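Local coordinates for insecticidal Delta-Endotoxin Cry8Ea1 (Bacillus Thuringiensis, PDB 3EB7), which is toxic to the soil-dwelling larvae of Holotrichia parallela, probably by inserting into gut-cell membranes and forming pores as related crystal toxins do, at residues T239-T244 against V429-H434; T188-L193 against N205-E210; I451-A456 against D581-I586; Q200-N205 against T244-A249; I50-V55 against V130-V135. All blocks are in the same frame, centred on the assembly; numbering follows the deposited sequence.

Contact 1: T239-T244 against V429-H434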
# COMPACT_ATOMS: atom_id res chain seq x y z
N THR A 239 4.27 0.44 -3.58
CA THR A 239 5.68 0.46 -3.17
C THR A 239 5.94 1.06 -1.82
O THR A 239 7.05 0.95 -1.31
CB THR A 239 6.61 1.16 -4.20
OG1 THR A 239 6.23 2.54 -4.36
CG2 THR A 239 6.65 0.37 -5.57
N ARG A 240 4.93 1.71 -1.23
CA ARG A 240 5.06 2.26 0.14
C ARG A 240 5.46 1.19 1.15
O ARG A 240 5.06 0.02 1.05
CB ARG A 240 3.74 2.91 0.58
CG ARG A 240 2.70 1.96 1.22
CD ARG A 240 2.01 1.00 0.25
NE ARG A 240 1.09 0.06 0.92
CZ ARG A 240 1.46 -1.04 1.58
NH1 ARG A 240 2.76 -1.36 1.69
NH2 ARG A 240 0.54 -1.84 2.14
N GLU A 241 6.26 1.62 2.13
CA GLU A 241 6.59 0.82 3.31
C GLU A 241 5.58 1.14 4.40
O GLU A 241 5.26 2.32 4.60
CB GLU A 241 7.93 1.29 3.87
CG GLU A 241 9.13 0.48 3.48
CD GLU A 241 10.39 1.08 4.12
OE1 GLU A 241 10.45 2.34 4.26
OE2 GLU A 241 11.28 0.28 4.51
N VAL A 242 5.15 0.11 5.13
CA VAL A 242 4.36 0.26 6.36
C VAL A 242 5.20 -0.25 7.53
O VAL A 242 6.07 -1.10 7.36
CB VAL A 242 2.98 -0.48 6.33
CG1 VAL A 242 2.01 0.15 5.27
CG2 VAL A 242 3.15 -1.99 6.07
N TYR A 243 4.96 0.30 8.72
CA TYR A 243 5.70 -0.09 9.88
C TYR A 243 4.79 -0.72 10.91
O TYR A 243 3.73 -0.15 11.24
CB TYR A 243 6.39 1.12 10.48
CG TYR A 243 7.44 1.73 9.58
CD1 TYR A 243 7.09 2.52 8.46
CD2 TYR A 243 8.79 1.56 9.86
CE1 TYR A 243 8.09 3.12 7.63
CE2 TYR A 243 9.79 2.16 9.03
CZ TYR A 243 9.43 2.92 7.95
OH TYR A 243 10.42 3.48 7.20
N THR A 244 5.18 -1.90 11.42
CA THR A 244 4.41 -2.56 12.50
C THR A 244 4.66 -1.87 13.83
O THR A 244 5.55 -1.02 13.92
CB THR A 244 4.67 -4.11 12.59
OG1 THR A 244 6.07 -4.38 12.54
CG2 THR A 244 3.98 -4.84 11.44
N VAL A 429 11.81 -1.72 15.39
CA VAL A 429 10.58 -1.56 14.62
C VAL A 429 10.82 -2.29 13.30
O VAL A 429 11.90 -2.19 12.72
CB VAL A 429 10.22 -0.04 14.42
CG1 VAL A 429 9.15 0.18 13.38
CG2 VAL A 429 9.77 0.58 15.72
N PHE A 430 9.84 -3.07 12.86
CA PHE A 430 9.92 -3.74 11.55
C PHE A 430 9.14 -2.94 10.51
O PHE A 430 8.04 -2.46 10.80
CB PHE A 430 9.36 -5.16 11.64
CG PHE A 430 10.19 -6.15 12.46
CD1 PHE A 430 9.69 -7.43 12.73
CD2 PHE A 430 11.45 -5.84 12.96
CE1 PHE A 430 10.45 -8.38 13.48
CE2 PHE A 430 12.22 -6.79 13.71
CZ PHE A 430 11.74 -8.03 13.95
N SER A 431 9.73 -2.74 9.34
CA SER A 431 9.01 -2.20 8.18
C SER A 431 8.82 -3.25 7.10
O SER A 431 9.57 -4.21 7.00
CB SER A 431 9.71 -0.95 7.59
OG SER A 431 10.87 -1.31 6.87
N TRP A 432 7.80 -3.05 6.29
CA TRP A 432 7.34 -4.08 5.37
C TRP A 432 6.92 -3.49 4.05
O TRP A 432 6.36 -2.40 4.03
CB TRP A 432 6.12 -4.80 5.98
CG TRP A 432 6.36 -5.34 7.35
CD1 TRP A 432 6.45 -4.63 8.53
CD2 TRP A 432 6.50 -6.71 7.69
NE1 TRP A 432 6.65 -5.49 9.57
CE2 TRP A 432 6.68 -6.77 9.07
CE3 TRP A 432 6.48 -7.89 6.96
CZ2 TRP A 432 6.87 -7.99 9.74
CZ3 TRP A 432 6.65 -9.09 7.62
CH2 TRP A 432 6.85 -9.13 8.99
N THR A 433 7.10 -4.26 2.97
CA THR A 433 6.64 -3.88 1.64
C THR A 433 5.55 -4.82 1.20
O THR A 433 5.51 -5.96 1.64
CB THR A 433 7.78 -3.82 0.58
OG1 THR A 433 8.49 -5.06 0.56
CG2 THR A 433 8.77 -2.66 0.90
N HIS A 434 4.66 -4.31 0.34
CA HIS A 434 3.51 -5.07 -0.21
C HIS A 434 3.91 -6.14 -1.25
O HIS A 434 4.84 -5.95 -2.09
CB HIS A 434 2.46 -4.08 -0.79
CG HIS A 434 1.10 -4.69 -0.98
ND1 HIS A 434 0.74 -5.38 -2.11
CD2 HIS A 434 0.01 -4.71 -0.17
CE1 HIS A 434 -0.50 -5.82 -1.99
NE2 HIS A 434 -0.96 -5.42 -0.82
O HOH W 1 5.34 -1.94 -0.78
O HOH W 2 7.52 -3.44 14.46
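Val242 and Trp432 make the antiparallel hydrogen-bonded pair here: Trp432 N reaches Val242 O at 2.8 Å, and Val242 N reaches Trp432 O at 3.0 Å. The packing is tight on the Tyr243 face, where Ser431 CB lies over the ring as a CH-pi contact, 3.7 Å from its centroid, and Val429 CG1 meets the ring edge. With OG between its backbone N and carbonyl carbon (chi1 75°), Ser431 donates from OG to Glu241 OE2 (2.9 Å), above the carboxylate plane. Glu241 is also salt-bridged to Arg272 and hydrogen-bonded to His275. On the other face, Trp432 NE1 donates to Thr244 OG1 over 3.2 Å. At the looser Arg240 end a water replaces the direct backbone bond, joining Arg240 O to His434 N. The guanidinium, between Val242 CG1 and His434 CB, reaches Asp217 of helix 198-220, but its NH1 has no polar partner in the model. Strand 241-243 is the outer strand of a three-stranded sheet of the prism-like middle domain, turned toward the helical domain. Paired with Arg272, Glu241 is probably ionised.

Contact 2: T188-L193 against N205-E210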
# COMPACT_ATOMS: atom_id res chain seq x y z
N THR A 188 -5.58 14.74 7.78
CA THR A 188 -6.21 15.33 8.97
C THR A 188 -6.27 14.31 10.12
O THR A 188 -5.84 14.60 11.23
CB THR A 188 -7.63 15.85 8.63
OG1 THR A 188 -7.54 16.75 7.52
CG2 THR A 188 -8.27 16.55 9.83
N GLY A 189 -6.78 13.10 9.86
CA GLY A 189 -6.82 12.08 10.90
C GLY A 189 -5.49 11.83 11.56
O GLY A 189 -5.37 11.78 12.79
N LEU A 190 -4.45 11.70 10.75
CA LEU A 190 -3.12 11.41 11.26
C LEU A 190 -2.57 12.63 12.00
O LEU A 190 -1.95 12.49 13.06
CB LEU A 190 -2.22 11.00 10.08
CG LEU A 190 -0.81 10.50 10.35
CD1 LEU A 190 -0.84 9.15 11.14
CD2 LEU A 190 -0.02 10.37 9.03
N ASP A 191 -2.78 13.82 11.46
CA ASP A 191 -2.26 15.05 12.10
C ASP A 191 -2.85 15.31 13.49
O ASP A 191 -2.15 15.72 14.40
CB ASP A 191 -2.53 16.25 11.20
CG ASP A 191 -2.17 17.57 11.88
OD1 ASP A 191 -3.10 18.37 12.23
OD2 ASP A 191 -0.95 17.76 12.12
N ARG A 192 -4.14 15.02 13.65
CA ARG A 192 -4.80 15.10 14.96
C ARG A 192 -4.22 14.16 16.00
O ARG A 192 -4.45 14.33 17.21
CB ARG A 192 -6.27 14.80 14.78
CG ARG A 192 -6.97 15.90 14.07
CD ARG A 192 -8.44 15.51 13.90
NE ARG A 192 -9.15 16.52 13.14
CZ ARG A 192 -10.35 16.36 12.59
NH1 ARG A 192 -11.00 15.19 12.68
NH2 ARG A 192 -10.88 17.38 11.92
N LEU A 193 -3.44 13.17 15.54
CA LEU A 193 -2.81 12.23 16.45
C LEU A 193 -1.36 12.60 16.80
O LEU A 193 -0.76 11.96 17.65
CB LEU A 193 -2.93 10.82 15.90
CG LEU A 193 -4.29 10.11 16.01
CD1 LEU A 193 -4.22 8.84 15.25
CD2 LEU A 193 -4.75 9.81 17.41
N ASN A 205 1.45 6.18 14.65
CA ASN A 205 1.93 5.22 13.70
C ASN A 205 0.96 4.04 13.41
O ASN A 205 0.94 3.52 12.31
CB ASN A 205 3.27 4.71 14.17
CG ASN A 205 3.85 3.74 13.21
OD1 ASN A 205 4.21 4.11 12.07
ND2 ASN A 205 3.89 2.46 13.60
N ARG A 206 0.17 3.63 14.41
CA ARG A 206 -0.87 2.61 14.21
C ARG A 206 -1.96 3.12 13.25
O ARG A 206 -2.44 2.35 12.39
CB ARG A 206 -1.46 2.17 15.58
CG ARG A 206 -2.44 0.97 15.52
CD ARG A 206 -3.03 0.63 16.91
NE ARG A 206 -3.81 1.74 17.46
CZ ARG A 206 -3.61 2.31 18.66
NH1 ARG A 206 -2.67 1.85 19.50
NH2 ARG A 206 -4.38 3.32 19.02
N PHE A 207 -2.35 4.39 13.37
CA PHE A 207 -3.38 4.99 12.47
C PHE A 207 -2.78 5.04 11.07
O PHE A 207 -3.41 4.60 10.12
CB PHE A 207 -3.75 6.40 12.91
CG PHE A 207 -4.70 7.13 11.97
CD1 PHE A 207 -6.06 7.25 12.28
CD2 PHE A 207 -4.23 7.71 10.78
CE1 PHE A 207 -6.95 7.93 11.38
CE2 PHE A 207 -5.10 8.35 9.90
CZ PHE A 207 -6.46 8.47 10.21
N ARG A 208 -1.56 5.58 10.95
CA ARG A 208 -0.81 5.56 9.72
C ARG A 208 -0.76 4.20 9.02
O ARG A 208 -1.09 4.10 7.83
CB ARG A 208 0.64 6.03 9.95
CG ARG A 208 1.46 5.94 8.68
CD ARG A 208 2.83 6.67 8.70
NE ARG A 208 3.55 6.50 9.97
CZ ARG A 208 4.42 7.38 10.46
NH1 ARG A 208 4.72 8.50 9.81
NH2 ARG A 208 5.01 7.13 11.61
N ARG A 209 -0.31 3.17 9.73
CA ARG A 209 -0.29 1.83 9.10
C ARG A 209 -1.71 1.33 8.72
O ARG A 209 -1.97 0.92 7.58
CB ARG A 209 0.44 0.80 9.99
CG ARG A 209 0.33 -0.67 9.45
CD ARG A 209 0.89 -1.71 10.39
NE ARG A 209 0.06 -1.92 11.58
CZ ARG A 209 0.30 -1.39 12.79
NH1 ARG A 209 1.37 -0.61 13.01
NH2 ARG A 209 -0.51 -1.67 13.81
N GLU A 210 -2.63 1.35 9.67
CA GLU A 210 -3.94 0.78 9.43
C GLU A 210 -4.70 1.46 8.32
O GLU A 210 -5.35 0.79 7.55
CB GLU A 210 -4.79 0.76 10.72
CG GLU A 210 -4.32 -0.31 11.71
CD GLU A 210 -5.39 -0.63 12.78
OE1 GLU A 210 -6.63 -0.36 12.56
OE2 GLU A 210 -4.98 -1.18 13.84
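Leu190 and Arg208 bring the two backbones nearest, CA to CA 6.5 Å, where helix 161-191, near its C-terminal end, lies against the middle of helix 198-220. The side chain that spans the gap is Phe207, whose CG is anti to its backbone N (chi1 175°), carrying the ring straight across to the other helix. One ring face lies on the backbone of Gly189; with no side chain there, Phe207 CZ settles 3.7 Å from Gly189 CA. Further round the ring, Phe207 CE2 is 3.5 Å from Leu190 N. Leu193 comes in at about a right angle, pressing CD1 to within 3.4 Å of Phe207 CB, at the root of the side chain. Leu190 sends CD1 past the ring to Arg208, where it rests 3.7 Å from Arg208 CB and touches the aliphatic base of that residue. Beyond this base the arginine bends at chi3 (41°) and turns back along its own helix. NE and NH2 both donate to Asn205 OD1, a side-on grip with each nitrogen 3.2 Å from the oxygen, while NH1 forms a salt bridge with Glu267. The pair is a helical hairpin closed by a short connection. Ile59 of helix 47-59 and Val130, in the loop before helix 133-153, also touch Phe207, and Tyr204 of helix 198-220 packs against Leu190 and Leu193.

Contact 3: I451-A456 against D581-I586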
# COMPACT_ATOMS: atom_id res chain seq x y z
N ILE A 451 5.35 0.55 -13.51
CA ILE A 451 6.66 0.52 -12.90
C ILE A 451 6.89 1.88 -12.29
O ILE A 451 7.27 2.82 -12.99
CB ILE A 451 7.82 0.29 -13.91
CG1 ILE A 451 7.46 -0.81 -14.94
CG2 ILE A 451 9.17 0.07 -13.15
CD1 ILE A 451 7.83 -2.24 -14.52
N PRO A 452 6.68 1.98 -10.97
CA PRO A 452 7.00 3.17 -10.19
C PRO A 452 8.48 3.46 -10.34
O PRO A 452 9.28 2.55 -10.20
CB PRO A 452 6.69 2.72 -8.76
CG PRO A 452 5.64 1.68 -8.93
CD PRO A 452 6.09 0.92 -10.11
N VAL A 453 8.86 4.71 -10.60
CA VAL A 453 10.29 5.00 -10.85
C VAL A 453 11.18 4.87 -9.60
O VAL A 453 12.41 4.80 -9.69
CB VAL A 453 10.50 6.36 -11.56
CG1 VAL A 453 9.91 6.33 -12.98
CG2 VAL A 453 9.91 7.53 -10.70
N VAL A 454 10.53 4.81 -8.43
CA VAL A 454 11.21 4.58 -7.16
C VAL A 454 11.83 3.16 -7.12
O VAL A 454 12.68 2.87 -6.27
CB VAL A 454 10.28 4.95 -5.95
CG1 VAL A 454 9.14 3.92 -5.73
CG2 VAL A 454 11.09 5.21 -4.69
N LYS A 455 11.48 2.32 -8.08
CA LYS A 455 12.08 0.99 -8.23
C LYS A 455 13.35 0.98 -9.10
O LYS A 455 13.68 -0.04 -9.71
CB LYS A 455 11.06 -0.01 -8.80
CG LYS A 455 9.72 -0.07 -8.04
CD LYS A 455 8.97 -1.30 -8.56
CE LYS A 455 9.31 -2.56 -7.72
NZ LYS A 455 9.10 -3.84 -8.45
N ALA A 456 14.02 2.13 -9.20
CA ALA A 456 15.32 2.22 -9.89
C ALA A 456 16.44 1.62 -9.08
O ALA A 456 16.37 1.54 -7.83
CB ALA A 456 15.64 3.64 -10.22
N ASP A 581 5.91 9.75 -11.24
CA ASP A 581 5.27 8.68 -10.46
C ASP A 581 5.67 7.32 -11.00
O ASP A 581 6.36 6.56 -10.32
CB ASP A 581 3.74 8.82 -10.44
CG ASP A 581 3.00 7.54 -9.95
OD1 ASP A 581 1.88 7.30 -10.42
OD2 ASP A 581 3.51 6.75 -9.10
N ARG A 582 5.24 7.01 -12.21
CA ARG A 582 5.45 5.68 -12.75
C ARG A 582 5.53 5.70 -14.26
O ARG A 582 5.05 6.63 -14.91
CB ARG A 582 4.31 4.77 -12.30
CG ARG A 582 2.90 5.21 -12.75
CD ARG A 582 1.92 4.13 -12.33
NE ARG A 582 0.50 4.48 -12.46
CZ ARG A 582 -0.32 4.70 -11.44
NH1 ARG A 582 -1.61 4.98 -11.63
NH2 ARG A 582 0.14 4.66 -10.20
N ILE A 583 6.12 4.66 -14.81
CA ILE A 583 6.06 4.41 -16.25
C ILE A 583 5.08 3.27 -16.44
O ILE A 583 5.07 2.32 -15.66
CB ILE A 583 7.39 3.91 -16.77
CG1 ILE A 583 8.49 4.95 -16.60
CG2 ILE A 583 7.27 3.47 -18.24
CD1 ILE A 583 9.90 4.28 -16.47
N GLU A 584 4.24 3.37 -17.46
CA GLU A 584 3.40 2.24 -17.86
C GLU A 584 3.84 1.86 -19.26
O GLU A 584 4.02 2.72 -20.12
CB GLU A 584 1.90 2.55 -17.79
CG GLU A 584 1.50 3.21 -16.46
CD GLU A 584 0.01 3.53 -16.37
OE1 GLU A 584 -0.62 3.75 -17.41
OE2 GLU A 584 -0.54 3.58 -15.25
N LEU A 585 4.04 0.55 -19.42
CA LEU A 585 4.44 -0.08 -20.65
C LEU A 585 3.22 -0.78 -21.22
O LEU A 585 2.57 -1.58 -20.54
CB LEU A 585 5.57 -1.08 -20.39
CG LEU A 585 6.92 -0.40 -20.16
CD1 LEU A 585 7.86 -1.28 -19.34
CD2 LEU A 585 7.53 -0.02 -21.51
N ILE A 586 2.94 -0.46 -22.48
CA ILE A 586 1.72 -0.87 -23.15
C ILE A 586 2.15 -1.62 -24.40
O ILE A 586 2.78 -1.03 -25.29
CB ILE A 586 0.85 0.40 -23.52
CG1 ILE A 586 0.54 1.22 -22.26
CG2 ILE A 586 -0.45 0.04 -24.32
CD1 ILE A 586 0.46 2.70 -22.48
O HOH W 3 8.02 6.47 -8.10
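Asp581 O is held by Val453 N, at 3.1 Å and tilted 27° from the carbonyl plane, and probably by a water 2.8 Å from Asp581 O that accepts from Val454 N. Pro452, which has no N-H to offer, adds a CA-H contact to the same oxygen. One step along, Ile451 and Ile583 exchange both backbone bonds: Ile451 N to Ile583 O and Ile583 N to Ile451 O, each 2.8 Å. On their face the Val453 and Ile583 side chains cross at about a right angle, Val453 CG1 4.0 Å from Ile583 CD1, and Ile487 of strand 482-491 touches both isoleucines. The opposite face is charged. Arg582 lays CB against Ile451 O (3.6 Å). With CG between the backbone N and carbonyl carbon (chi1 60°), its chain runs on extended, and NE donates to Glu584 OE2 at 3.1 Å. Its NH2 balances Asp581 OD1 by charge alone. Arg504 also bridges to Asp581 and Arg502 to Glu584, which bonds to Tyr230 as well. The strand pair belongs to the C-terminal beta sandwich, as in related toxins: apolar side chains share one face and buried charges lie on the other. Three arginines around Asp581 and Glu584 would favour their ionised forms, and the two acids probably offset the like charges of Arg582 and Arg504, brought close here.

Contact 4: Q200-N205 against T244-A249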
# COMPACT_ATOMS: atom_id res chain seq x y z
N GLN A 200 1.94 8.26 22.47
CA GLN A 200 1.29 8.94 21.37
C GLN A 200 1.90 8.56 20.02
O GLN A 200 1.20 8.36 19.06
CB GLN A 200 1.39 10.42 21.58
CG GLN A 200 0.44 10.92 22.70
CD GLN A 200 0.73 12.34 23.11
OE1 GLN A 200 1.86 12.82 23.01
NE2 GLN A 200 -0.29 13.03 23.59
N TRP A 201 3.23 8.43 19.95
CA TRP A 201 3.83 7.99 18.70
C TRP A 201 3.28 6.61 18.24
O TRP A 201 2.93 6.43 17.08
CB TRP A 201 5.35 8.03 18.77
CG TRP A 201 5.90 7.80 17.40
CD1 TRP A 201 6.23 8.75 16.47
CD2 TRP A 201 6.16 6.52 16.79
NE1 TRP A 201 6.66 8.13 15.32
CE2 TRP A 201 6.64 6.77 15.50
CE3 TRP A 201 6.03 5.19 17.23
CZ2 TRP A 201 7.00 5.75 14.62
CZ3 TRP A 201 6.37 4.16 16.35
CH2 TRP A 201 6.86 4.44 15.07
N VAL A 202 3.20 5.65 19.16
CA VAL A 202 2.62 4.31 18.86
C VAL A 202 1.21 4.42 18.24
O VAL A 202 0.90 3.75 17.24
CB VAL A 202 2.63 3.39 20.12
CG1 VAL A 202 1.94 2.03 19.84
CG2 VAL A 202 4.03 3.17 20.59
N GLU A 203 0.39 5.30 18.81
CA GLU A 203 -0.98 5.54 18.34
C GLU A 203 -1.01 6.16 16.95
O GLU A 203 -1.78 5.75 16.06
CB GLU A 203 -1.72 6.43 19.35
CG GLU A 203 -1.81 5.75 20.74
CD GLU A 203 -2.22 6.69 21.89
OE1 GLU A 203 -2.48 6.16 22.98
OE2 GLU A 203 -2.28 7.93 21.74
N TYR A 204 -0.15 7.15 16.77
CA TYR A 204 -0.07 7.89 15.52
C TYR A 204 0.39 6.93 14.40
O TYR A 204 -0.20 6.86 13.34
CB TYR A 204 0.95 9.03 15.77
CG TYR A 204 1.41 9.82 14.57
CD1 TYR A 204 2.49 9.39 13.80
CD2 TYR A 204 0.75 11.00 14.21
CE1 TYR A 204 2.94 10.13 12.70
CE2 TYR A 204 1.17 11.74 13.14
CZ TYR A 204 2.28 11.32 12.38
OH TYR A 204 2.69 12.09 11.29
N ASN A 205 1.45 6.18 14.65
CA ASN A 205 1.93 5.22 13.70
C ASN A 205 0.96 4.04 13.41
O ASN A 205 0.94 3.52 12.31
CB ASN A 205 3.27 4.71 14.17
CG ASN A 205 3.85 3.74 13.21
OD1 ASN A 205 4.21 4.11 12.07
ND2 ASN A 205 3.89 2.46 13.60
N THR A 244 5.18 -1.90 11.42
CA THR A 244 4.41 -2.56 12.50
C THR A 244 4.66 -1.87 13.83
O THR A 244 5.55 -1.02 13.92
CB THR A 244 4.67 -4.11 12.59
OG1 THR A 244 6.07 -4.38 12.54
CG2 THR A 244 3.98 -4.84 11.44
N ASP A 245 3.90 -2.22 14.88
CA ASP A 245 4.09 -1.54 16.18
C ASP A 245 5.50 -1.85 16.73
O ASP A 245 6.04 -2.91 16.47
CB ASP A 245 3.00 -1.91 17.20
CG ASP A 245 1.60 -1.31 16.89
OD1 ASP A 245 1.37 -0.48 15.96
OD2 ASP A 245 0.66 -1.72 17.61
N PRO A 246 6.10 -0.92 17.48
CA PRO A 246 7.39 -1.23 18.07
C PRO A 246 7.38 -2.54 18.93
O PRO A 246 6.37 -2.84 19.62
CB PRO A 246 7.68 0.02 18.92
CG PRO A 246 6.98 1.10 18.26
CD PRO A 246 5.68 0.47 17.77
N ILE A 247 8.48 -3.30 18.88
CA ILE A 247 8.55 -4.60 19.55
C ILE A 247 9.07 -4.41 20.97
O ILE A 247 10.26 -4.66 21.28
CB ILE A 247 9.34 -5.65 18.73
CG1 ILE A 247 8.81 -5.67 17.28
CG2 ILE A 247 9.17 -7.04 19.37
CD1 ILE A 247 9.69 -6.37 16.29
N GLY A 248 8.17 -3.93 21.81
CA GLY A 248 8.43 -3.64 23.22
C GLY A 248 7.18 -4.05 24.00
O GLY A 248 6.06 -4.00 23.49
N ALA A 249 7.39 -4.47 25.24
CA ALA A 249 6.31 -4.96 26.05
C ALA A 249 5.38 -3.81 26.47
O ALA A 249 5.84 -2.70 26.73
CB ALA A 249 6.87 -5.70 27.28
O HOH W 4 2.66 1.69 16.03
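Trp201 meets Pro246 obliquely, edge first: the rim carbon CZ3 points at Pro246 CG, 3.7 Å away and near the indole plane. The indole is carried out from the helix with CG anti to the backbone N (chi1 -171°), and Asn205 CB lies over one of its faces. Val202 CG2 is 4.2 Å from Pro246 CD, so the proline ring rests on the side chains of two successive helix residues. Polar groups meet through a single water. It donates to Val202 O and accepts from Asn205 ND2 (2.8 Å); its approach to Asp245 OD1 is doubtfully short. The same carboxylate oxygen forms a salt bridge with Arg209, and Trp201 NE1 goes to Glu267. Helix 198-220 thereby meets the loop that follows strand 241-243 of the middle domain. Between 200-205 and 244-249 the polar link is by water; the direct one is Asp245 to Arg209, a turn further along the helix, and that arginine probably helps keep the aspartate ionised.

Contact 5: I50-V55 against V130-V135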
# COMPACT_ATOMS: atom_id res chain seq x y z
N ILE A 50 -17.85 -3.02 11.77
CA ILE A 50 -16.42 -3.28 12.02
C ILE A 50 -15.45 -2.18 11.51
O ILE A 50 -14.48 -1.85 12.20
CB ILE A 50 -16.06 -4.70 11.53
CG1 ILE A 50 -16.87 -5.73 12.34
CG2 ILE A 50 -14.52 -4.99 11.61
CD1 ILE A 50 -16.87 -7.13 11.76
N PHE A 51 -15.70 -1.64 10.32
CA PHE A 51 -14.95 -0.49 9.77
C PHE A 51 -15.08 0.77 10.64
O PHE A 51 -14.11 1.54 10.81
CB PHE A 51 -15.38 -0.18 8.31
CG PHE A 51 -14.88 -1.19 7.30
CD1 PHE A 51 -15.77 -1.91 6.51
CD2 PHE A 51 -13.50 -1.41 7.12
CE1 PHE A 51 -15.31 -2.86 5.56
CE2 PHE A 51 -13.02 -2.34 6.17
CZ PHE A 51 -13.93 -3.07 5.40
N MET A 52 -16.27 0.98 11.20
CA MET A 52 -16.50 2.12 12.07
C MET A 52 -15.78 1.94 13.40
O MET A 52 -15.08 2.85 13.88
CB MET A 52 -17.99 2.32 12.31
CG MET A 52 -18.78 2.66 11.09
SD MET A 52 -20.51 3.02 11.55
CE MET A 52 -21.25 3.14 9.91
N GLU A 53 -15.94 0.76 13.99
CA GLU A 53 -15.26 0.43 15.24
C GLU A 53 -13.74 0.57 15.13
O GLU A 53 -13.07 1.06 16.06
CB GLU A 53 -15.66 -0.97 15.72
CG GLU A 53 -17.15 -1.10 16.04
CD GLU A 53 -17.55 -2.50 16.57
OE1 GLU A 53 -16.69 -3.39 16.72
OE2 GLU A 53 -18.75 -2.72 16.84
N GLN A 54 -13.19 0.13 14.01
CA GLN A 54 -11.76 0.31 13.74
C GLN A 54 -11.29 1.76 13.92
O GLN A 54 -10.43 2.05 14.73
CB GLN A 54 -11.43 -0.17 12.31
CG GLN A 54 -10.00 0.06 11.94
CD GLN A 54 -9.75 -0.03 10.44
OE1 GLN A 54 -8.63 -0.36 10.03
NE2 GLN A 54 -10.77 0.24 9.63
N VAL A 55 -11.86 2.68 13.15
CA VAL A 55 -11.32 4.03 13.13
C VAL A 55 -11.69 4.75 14.43
O VAL A 55 -10.92 5.53 14.93
CB VAL A 55 -11.72 4.76 11.82
CG1 VAL A 55 -10.99 6.12 11.66
CG2 VAL A 55 -11.36 3.86 10.61
N VAL A 130 -13.49 11.45 9.58
CA VAL A 130 -12.42 10.51 9.94
C VAL A 130 -12.94 9.15 10.48
O VAL A 130 -12.69 8.09 9.88
CB VAL A 130 -11.41 11.14 10.93
CG1 VAL A 130 -10.32 10.11 11.34
CG2 VAL A 130 -10.79 12.45 10.35
N PRO A 131 -13.70 9.16 11.60
CA PRO A 131 -14.13 7.83 12.04
C PRO A 131 -14.91 7.03 10.96
O PRO A 131 -14.93 5.80 11.02
CB PRO A 131 -15.02 8.13 13.27
CG PRO A 131 -15.41 9.57 13.11
CD PRO A 131 -14.23 10.23 12.45
N LEU A 132 -15.50 7.73 9.99
CA LEU A 132 -16.23 7.07 8.89
C LEU A 132 -15.41 6.85 7.61
O LEU A 132 -15.95 6.43 6.61
CB LEU A 132 -17.50 7.87 8.52
CG LEU A 132 -18.65 7.95 9.53
CD1 LEU A 132 -19.53 9.18 9.15
CD2 LEU A 132 -19.52 6.66 9.60
N LEU A 133 -14.11 7.14 7.66
CA LEU A 133 -13.23 7.10 6.47
C LEU A 133 -13.05 5.71 5.86
O LEU A 133 -13.13 5.57 4.64
CB LEU A 133 -11.86 7.64 6.80
CG LEU A 133 -11.12 8.61 5.87
CD1 LEU A 133 -9.64 8.27 5.85
CD2 LEU A 133 -11.71 8.75 4.47
N SER A 134 -12.81 4.69 6.69
CA SER A 134 -12.71 3.33 6.10
C SER A 134 -14.04 2.82 5.47
O SER A 134 -14.02 2.23 4.40
CB SER A 134 -11.98 2.30 7.00
OG SER A 134 -12.65 2.05 8.22
N VAL A 135 -15.20 3.12 6.10
CA VAL A 135 -16.50 2.91 5.44
C VAL A 135 -16.52 3.67 4.09
O VAL A 135 -16.82 3.11 3.03
CB VAL A 135 -17.71 3.38 6.35
CG1 VAL A 135 -19.02 3.50 5.56
CG2 VAL A 135 -17.89 2.45 7.55
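Val55 is the bump that fills a hollow at the start of helix 133-153. With CG1 anti to the backbone N (chi1 -171°), this methyl rides 3.2 Å from Val130 O and close over Pro131 CA. Val55 CB faces Pro131 O, and Val55 CG2 reaches 3.3 Å from Ser134 OG. The hollow is shaped by a type I turn from Val130 to Leu133, with Leu132 at the N-cap, which folds the chain round just ahead of the helix. This helix is probably the one that runs down the middle of the helical bundle in related toxins, and here helix 47-59 packs across its entrance. A second bump, Val135 CG2, sits in the notch between Phe51 CB and Met52 CG, 3.7 Å from each. Met52 stretches on from CG with CE alongside Leu132 CD2 (3.9 Å), the two side chains pointing the same way. Phe51 leaves CB 3.5 Å from Ser134 OG. Leu72 of helix 65-93 touches Met52, and Thr9 of helix 2-20 touches Phe51.

All five contacts are buried, but their chemistry follows their place, with partly exposed residues such as Arg240, Glu241, Arg208, Leu193 and Asp245 at the edges. Contacts 2 and 5 are helix packing in the N-terminal domain, almost wholly apolar, and touch through Val130 against Phe207 and Gly189. Contacts 1 and 3 are antiparallel strand pairs of the middle and C-terminal domains, with backbone bonds and charged groups; they meet where Thr239 packs on Val454 and Pro452. Contact 4 joins domains by a water and a proline. It uses helix 198-220, as does contact 2, whose Arg209 salt-bridges to Asp245 and probably hydrogen-bonds to Tyr243 O of contact 1. Contacts 3 and 5 have centres about 32 Å apart.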